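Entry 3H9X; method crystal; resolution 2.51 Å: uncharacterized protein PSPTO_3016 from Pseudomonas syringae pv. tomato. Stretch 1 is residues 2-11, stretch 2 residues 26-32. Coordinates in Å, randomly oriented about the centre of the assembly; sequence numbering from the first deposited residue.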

ATOM      1  N   ASN A   2     -10.637  -3.300   3.294  1.00 58.21           N
ATOM      2  CA  ASN A   2      -9.957  -4.592   3.266  1.00 56.89           C
ATOM      3  C   ASN A   2      -9.365  -4.915   1.912  1.00 53.09           C
ATOM      4  O   ASN A   2      -9.618  -4.217   0.934  1.00 51.05           O
ATOM      5  N   ARG A   3      -8.598  -6.003   1.886  1.00 46.04           N
ATOM      6  CA  ARG A   3      -7.924  -6.502   0.697  1.00 42.30           C
ATOM      7  C   ARG A   3      -8.822  -6.512  -0.538  1.00 46.09           C
ATOM      8  O   ARG A   3      -8.425  -6.041  -1.602  1.00 46.04           O
ATOM      9  N   GLN A   4     -10.029  -7.049  -0.389  1.00 53.41           N
ATOM     10  CA  GLN A   4     -10.999  -7.134  -1.485  1.00 50.27           C
ATOM     11  C   GLN A   4     -11.411  -5.763  -2.022  1.00 48.27           C
ATOM     12  O   GLN A   4     -11.241  -5.482  -3.199  1.00 41.40           O
ATOM     13  N   GLN A   5     -11.957  -4.919  -1.148  1.00 47.86           N
ATOM     14  CA  GLN A   5     -12.418  -3.587  -1.538  1.00 46.39           C
ATOM     15  C   GLN A   5     -11.334  -2.767  -2.208  1.00 49.67           C
ATOM     16  O   GLN A   5     -11.618  -1.908  -3.049  1.00 50.45           O
ATOM     17  N   PHE A   6     -10.090  -3.028  -1.819  1.00 49.55           N
ATOM     18  CA  PHE A   6      -8.948  -2.332  -2.379  1.00 34.01           C
ATOM     19  C   PHE A   6      -8.691  -2.733  -3.821  1.00 36.44           C
ATOM     20  O   PHE A   6      -8.714  -1.875  -4.689  1.00 44.72           O
ATOM     21  N   ILE A   7      -8.459  -4.020  -4.092  1.00 39.58           N
ATOM     22  CA  ILE A   7      -8.183  -4.438  -5.474  1.00 47.52           C
ATOM     23  C   ILE A   7      -9.320  -4.038  -6.414  1.00 50.70           C
ATOM     24  O   ILE A   7      -9.108  -3.821  -7.612  1.00 57.17           O
ATOM     25  N   ASP A   8     -10.527  -3.935  -5.870  1.00 52.25           N
ATOM     26  CA  ASP A   8     -11.674  -3.545  -6.672  1.00 54.06           C
ATOM     27  C   ASP A   8     -11.592  -2.057  -6.982  1.00 54.67           C
ATOM     28  O   ASP A   8     -11.765  -1.647  -8.130  1.00 59.50           O
ATOM     29  N   TYR A   9     -11.318  -1.238  -5.974  1.00 45.45           N
ATOM     30  CA  TYR A   9     -11.228   0.191  -6.223  1.00 45.08           C
ATOM     31  C   TYR A   9     -10.195   0.505  -7.308  1.00 45.96           C
ATOM     32  O   TYR A   9     -10.429   1.353  -8.159  1.00 41.57           O
ATOM     33  N   ALA A  10      -9.069  -0.198  -7.286  1.00 47.98           N
ATOM     34  CA  ALA A  10      -8.007   0.014  -8.267  1.00 55.08           C
ATOM     35  C   ALA A  10      -8.460  -0.336  -9.675  1.00 57.24           C
ATOM     36  O   ALA A  10      -8.142   0.374 -10.629  1.00 57.31           O
ATOM     37  N   GLN A  11      -9.194  -1.440  -9.795  1.00 60.68           N
ATOM     38  CA  GLN A  11      -9.705  -1.914 -11.079  1.00 63.27           C
ATOM     39  C   GLN A  11     -10.681  -0.909 -11.705  1.00 69.20           C
ATOM     40  O   GLN A  11     -10.680  -0.701 -12.921  1.00 71.66           O
ATOM     41  N   PRO A  26       1.821 -15.822  -3.293  1.00 40.64           N
ATOM     42  CA  PRO A  26       0.637 -15.630  -4.132  1.00 41.07           C
ATOM     43  C   PRO A  26      -0.177 -14.399  -3.756  1.00 46.35           C
ATOM     44  O   PRO A  26      -0.867 -13.831  -4.592  1.00 42.18           O
ATOM     45  N   ASP A  27      -0.095 -13.997  -2.493  1.00 49.15           N
ATOM     46  CA  ASP A  27      -0.843 -12.848  -2.000  1.00 54.02           C
ATOM     47  C   ASP A  27      -0.296 -11.506  -2.373  1.00 51.76           C
ATOM     48  O   ASP A  27      -1.054 -10.590  -2.701  1.00 56.81           O
ATOM     49  N   TYR A  28       1.018 -11.367  -2.279  1.00 45.48           N
ATOM     50  CA  TYR A  28       1.644 -10.108  -2.625  1.00 37.06           C
ATOM     51  C   TYR A  28       1.207  -9.741  -4.039  1.00 33.51           C
ATOM     52  O   TYR A  28       1.337 -10.541  -4.955  1.00 38.14           O
ATOM     53  N   ALA A  29       0.667  -8.538  -4.206  1.00 33.89           N
ATOM     54  CA  ALA A  29       0.207  -8.075  -5.506  1.00 28.21           C
ATOM     55  C   ALA A  29       0.643  -6.639  -5.728  1.00 32.15           C
ATOM     56  O   ALA A  29       0.511  -5.810  -4.836  1.00 39.90           O
ATOM     57  N   VAL A  30       1.175  -6.341  -6.911  1.00 33.62           N
ATOM     58  CA  VAL A  30       1.602  -4.975  -7.214  1.00 39.92           C
ATOM     59  C   VAL A  30       0.664  -4.327  -8.228  1.00 38.07           C
ATOM     60  O   VAL A  30      -0.002  -5.012  -8.998  1.00 34.91           O
ATOM     61  N   PHE A  31       0.591  -3.004  -8.194  1.00 43.00           N
ATOM     62  CA  PHE A  31      -0.254  -2.266  -9.118  1.00 47.54           C
ATOM     63  C   PHE A  31       0.621  -1.249  -9.822  1.00 49.05           C
ATOM     64  O   PHE A  31       1.208  -0.380  -9.177  1.00 51.86           O
ATOM     65  N   ARG A  32       0.728  -1.362 -11.141  1.00 50.57           N
ATOM     66  CA  ARG A  32       1.551  -0.426 -11.891  1.00 51.78           C
ATOM     67  C   ARG A  32       0.842   0.128 -13.114  1.00 47.87           C
ATOM     68  O   ARG A  32      -0.280  -0.267 -13.432  1.00 40.83           O
TER

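Residues 3-11 form a helix that continues later in the chain, and residues 29-32 form a strand. The two axes run nearly parallel, 22° apart, and come no closer than 10.9 Å. Side chains must therefore bridge the gap. Together they bury 246 Å² of surface, and most of it belongs to F31, R3 and D27.

F31 is the centre of the contact, with 89 Å² covered. Its CA-to-CB bond points toward the helix, and its rotamer is m, with chi2 at 68°. The ring reaches across to F6, I7 and A10. F6 and A10 are four positions apart, about one helical turn, and both reach the F31 ring; I7, next to F6, also touches it.

F6 meets F31 edge-to-face. The planes are at 84° and the centroids are 5.1 Å apart. F6 supplies the edge and F31 the face; CE1 of F6 lies 3.4 Å from CE1 of F31. The CA-to-CB bond of F6 points sideways, but its t rotamer, with chi2 at -89°, carries the end of the ring nearer to the strand.

A10 points toward the strand. Its CB is 3.5 Å from CE2 of F31. The CA atoms of A10 and F31 are 8.1 Å apart, and the short A10 side chain still reaches the ring. I7 touches the same ring more loosely, with its CB 4.2 Å from CZ of F31. Its CA-to-CB bond is sideways and the end of the side chain leads away. Its chi1 of 94° falls between wells.

The other end of the contact is polar. R3 has 53 Å² covered and points toward the second stretch. Its chi1, chi2 and chi3 are all t, so the chain is extended and spans a gap of 9.9 Å between CA of R3 and CA of D27. NH2 of R3 ends 2.5 Å from the backbone O of D27, which lies at the edge of the guanidinium, near its plane. The same NH2 is 3.2 Å from CB of D27. NH1 of R3 is hydrogen-bonded elsewhere in the structure.

D27, with 37 Å² covered, points sideways in an m rotamer. Its OD1 is 4.3 Å from NH2 of R3, well out of the guanidinium plane. The charges attract, but the pair is not a salt bridge.

Y28 points away, and A29 points toward the helix without reaching it.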

ATOM      1  CB  ASN A   2     -10.930  -5.706   3.669  1.00 55.09           C
ATOM      2  CG  ASN A   2     -12.035  -5.901   2.656  1.00 52.67           C
ATOM      3  OD1 ASN A   2     -12.989  -6.631   2.897  1.00 45.84           O
ATOM      4  ND2 ASN A   2     -11.906  -5.248   1.506  1.00 47.77           N
ATOM      5  CB  ARG A   3      -7.405  -7.920   0.961  1.00 40.15           C
ATOM      6  CG  ARG A   3      -6.478  -8.449  -0.101  1.00 33.90           C
ATOM      7  CD  ARG A   3      -6.186  -9.916   0.083  1.00 30.37           C
ATOM      8  NE  ARG A   3      -4.918 -10.263  -0.540  1.00 41.45           N
ATOM      9  CZ  ARG A   3      -3.734  -9.853  -0.092  1.00 51.10           C
ATOM     10  NH1 ARG A   3      -3.663  -9.088   0.988  1.00 57.06           N
ATOM     11  NH2 ARG A   3      -2.615 -10.188  -0.729  1.00 59.08           N
ATOM     12  CB  GLN A   4     -12.254  -7.873  -1.010  1.00 61.35           C
ATOM     13  CG  GLN A   4     -12.611  -9.130  -1.793  1.00 72.94           C
ATOM     14  CD  GLN A   4     -12.806  -8.873  -3.274  1.00 82.82           C
ATOM     15  OE1 GLN A   4     -11.837  -8.703  -4.021  1.00 83.84           O
ATOM     16  NE2 GLN A   4     -14.065  -8.839  -3.709  1.00 82.50           N
ATOM     17  CB  GLN A   5     -12.932  -2.833  -0.322  1.00 42.65           C
ATOM     18  CG  GLN A   5     -13.992  -3.583   0.442  1.00 43.63           C
ATOM     19  CD  GLN A   5     -14.315  -2.909   1.746  1.00 47.67           C
ATOM     20  OE1 GLN A   5     -13.419  -2.466   2.465  1.00 43.81           O
ATOM     21  NE2 GLN A   5     -15.596  -2.841   2.075  1.00 59.86           N
ATOM     22  CB  PHE A   6      -7.701  -2.597  -1.543  1.00 33.39           C
ATOM     23  CG  PHE A   6      -6.438  -2.109  -2.183  1.00 39.04           C
ATOM     24  CD1 PHE A   6      -5.706  -2.932  -3.038  1.00 36.03           C
ATOM     25  CD2 PHE A   6      -6.018  -0.795  -2.001  1.00 35.38           C
ATOM     26  CE1 PHE A   6      -4.587  -2.444  -3.704  1.00 36.11           C
ATOM     27  CE2 PHE A   6      -4.905  -0.305  -2.662  1.00 30.88           C
ATOM     28  CZ  PHE A   6      -4.189  -1.128  -3.514  1.00 36.18           C
ATOM     29  CB  ILE A   7      -7.904  -5.981  -5.613  1.00 42.09           C
ATOM     30  CG1 ILE A   7      -9.178  -6.730  -5.966  1.00 50.80           C
ATOM     31  CG2 ILE A   7      -7.268  -6.527  -4.358  1.00 38.64           C
ATOM     32  CD1 ILE A   7      -9.358  -6.958  -7.461  1.00 52.65           C
ATOM     33  CB  ASP A   8     -12.977  -3.847  -5.932  1.00 61.10           C
ATOM     34  CG  ASP A   8     -13.301  -5.331  -5.896  1.00 77.40           C
ATOM     35  OD1 ASP A   8     -14.217  -5.721  -5.135  1.00 84.15           O
ATOM     36  OD2 ASP A   8     -12.650  -6.114  -6.630  1.00 80.62           O
ATOM     37  CB  TYR A   9     -10.906   0.929  -4.922  1.00 39.86           C
ATOM     38  CG  TYR A   9     -10.618   2.404  -5.099  1.00 48.66           C
ATOM     39  CD1 TYR A   9      -9.324   2.857  -5.330  1.00 48.52           C
ATOM     40  CD2 TYR A   9     -11.631   3.354  -4.993  1.00 50.78           C
ATOM     41  CE1 TYR A   9      -9.046   4.213  -5.441  1.00 51.43           C
ATOM     42  CE2 TYR A   9     -11.359   4.717  -5.107  1.00 50.98           C
ATOM     43  CZ  TYR A   9     -10.070   5.134  -5.327  1.00 49.22           C
ATOM     44  OH  TYR A   9      -9.794   6.474  -5.432  1.00 67.17           O
ATOM     45  CB  ALA A  10      -6.785  -0.812  -7.907  1.00 55.95           C
ATOM     46  CB  GLN A  11     -10.396  -3.267 -10.885  1.00 63.45           C
ATOM     47  CG  GLN A  11     -11.167  -3.787 -12.101  1.00 69.40           C
ATOM     48  CD  GLN A  11     -10.293  -3.972 -13.333  1.00 66.20           C
ATOM     49  OE1 GLN A  11      -9.299  -4.695 -13.296  1.00 63.50           O
ATOM     50  NE2 GLN A  11     -10.668  -3.323 -14.434  1.00 64.07           N
ATOM     51  CB  PRO A  26      -0.153 -16.915  -3.904  1.00 35.63           C
ATOM     52  CG  PRO A  26       0.907 -17.906  -3.593  1.00 36.70           C
ATOM     53  CD  PRO A  26       1.773 -17.142  -2.643  1.00 35.19           C
ATOM     54  CB  ASP A  27      -0.946 -12.888  -0.495  1.00 56.64           C
ATOM     55  CG  ASP A  27      -1.931 -13.890  -0.044  1.00 65.46           C
ATOM     56  OD1 ASP A  27      -2.100 -14.029   1.181  1.00 77.61           O
ATOM     57  OD2 ASP A  27      -2.547 -14.538  -0.930  1.00 67.95           O
ATOM     58  CB  TYR A  28       3.165 -10.240  -2.542  1.00 35.15           C
ATOM     59  CG  TYR A  28       3.687 -10.527  -1.152  1.00 32.69           C
ATOM     60  CD1 TYR A  28       5.023 -10.310  -0.832  1.00 34.56           C
ATOM     61  CD2 TYR A  28       2.841 -10.987  -0.149  1.00 35.18           C
ATOM     62  CE1 TYR A  28       5.500 -10.541   0.462  1.00 45.20           C
ATOM     63  CE2 TYR A  28       3.307 -11.220   1.141  1.00 44.61           C
ATOM     64  CZ  TYR A  28       4.631 -10.994   1.443  1.00 47.44           C
ATOM     65  OH  TYR A  28       5.066 -11.204   2.732  1.00 47.62           O
ATOM     66  CB  ALA A  29      -1.301  -8.164  -5.583  1.00 36.18           C
ATOM     67  CB  VAL A  30       3.091  -4.903  -7.740  1.00 43.25           C
ATOM     68  CG1 VAL A  30       4.024  -5.615  -6.785  1.00 40.38           C
ATOM     69  CG2 VAL A  30       3.206  -5.474  -9.125  1.00 41.64           C
ATOM     70  CB  PHE A  31      -1.385  -1.555  -8.373  1.00 48.82           C
ATOM     71  CG  PHE A  31      -2.352  -2.495  -7.721  1.00 54.73           C
ATOM     72  CD1 PHE A  31      -1.954  -3.282  -6.646  1.00 51.26           C
ATOM     73  CD2 PHE A  31      -3.652  -2.621  -8.199  1.00 59.35           C
ATOM     74  CE1 PHE A  31      -2.830  -4.184  -6.060  1.00 53.53           C
ATOM     75  CE2 PHE A  31      -4.542  -3.521  -7.621  1.00 57.24           C
ATOM     76  CZ  PHE A  31      -4.129  -4.304  -6.548  1.00 58.78           C
ATOM     77  CB  ARG A  32       2.851  -1.094 -12.323  1.00 52.04           C
ATOM     78  CG  ARG A  32       2.676  -2.212 -13.322  1.00 56.95           C
ATOM     79  CD  ARG A  32       2.886  -3.564 -12.678  1.00 61.96           C
ATOM     80  NE  ARG A  32       2.866  -4.622 -13.681  1.00 64.44           N
ATOM     81  CZ  ARG A  32       3.786  -4.766 -14.631  1.00 60.26           C
ATOM     82  NH1 ARG A  32       3.690  -5.756 -15.509  1.00 55.73           N
ATOM     83  NH2 ARG A  32       4.809  -3.931 -14.698  1.00 49.02           N
TER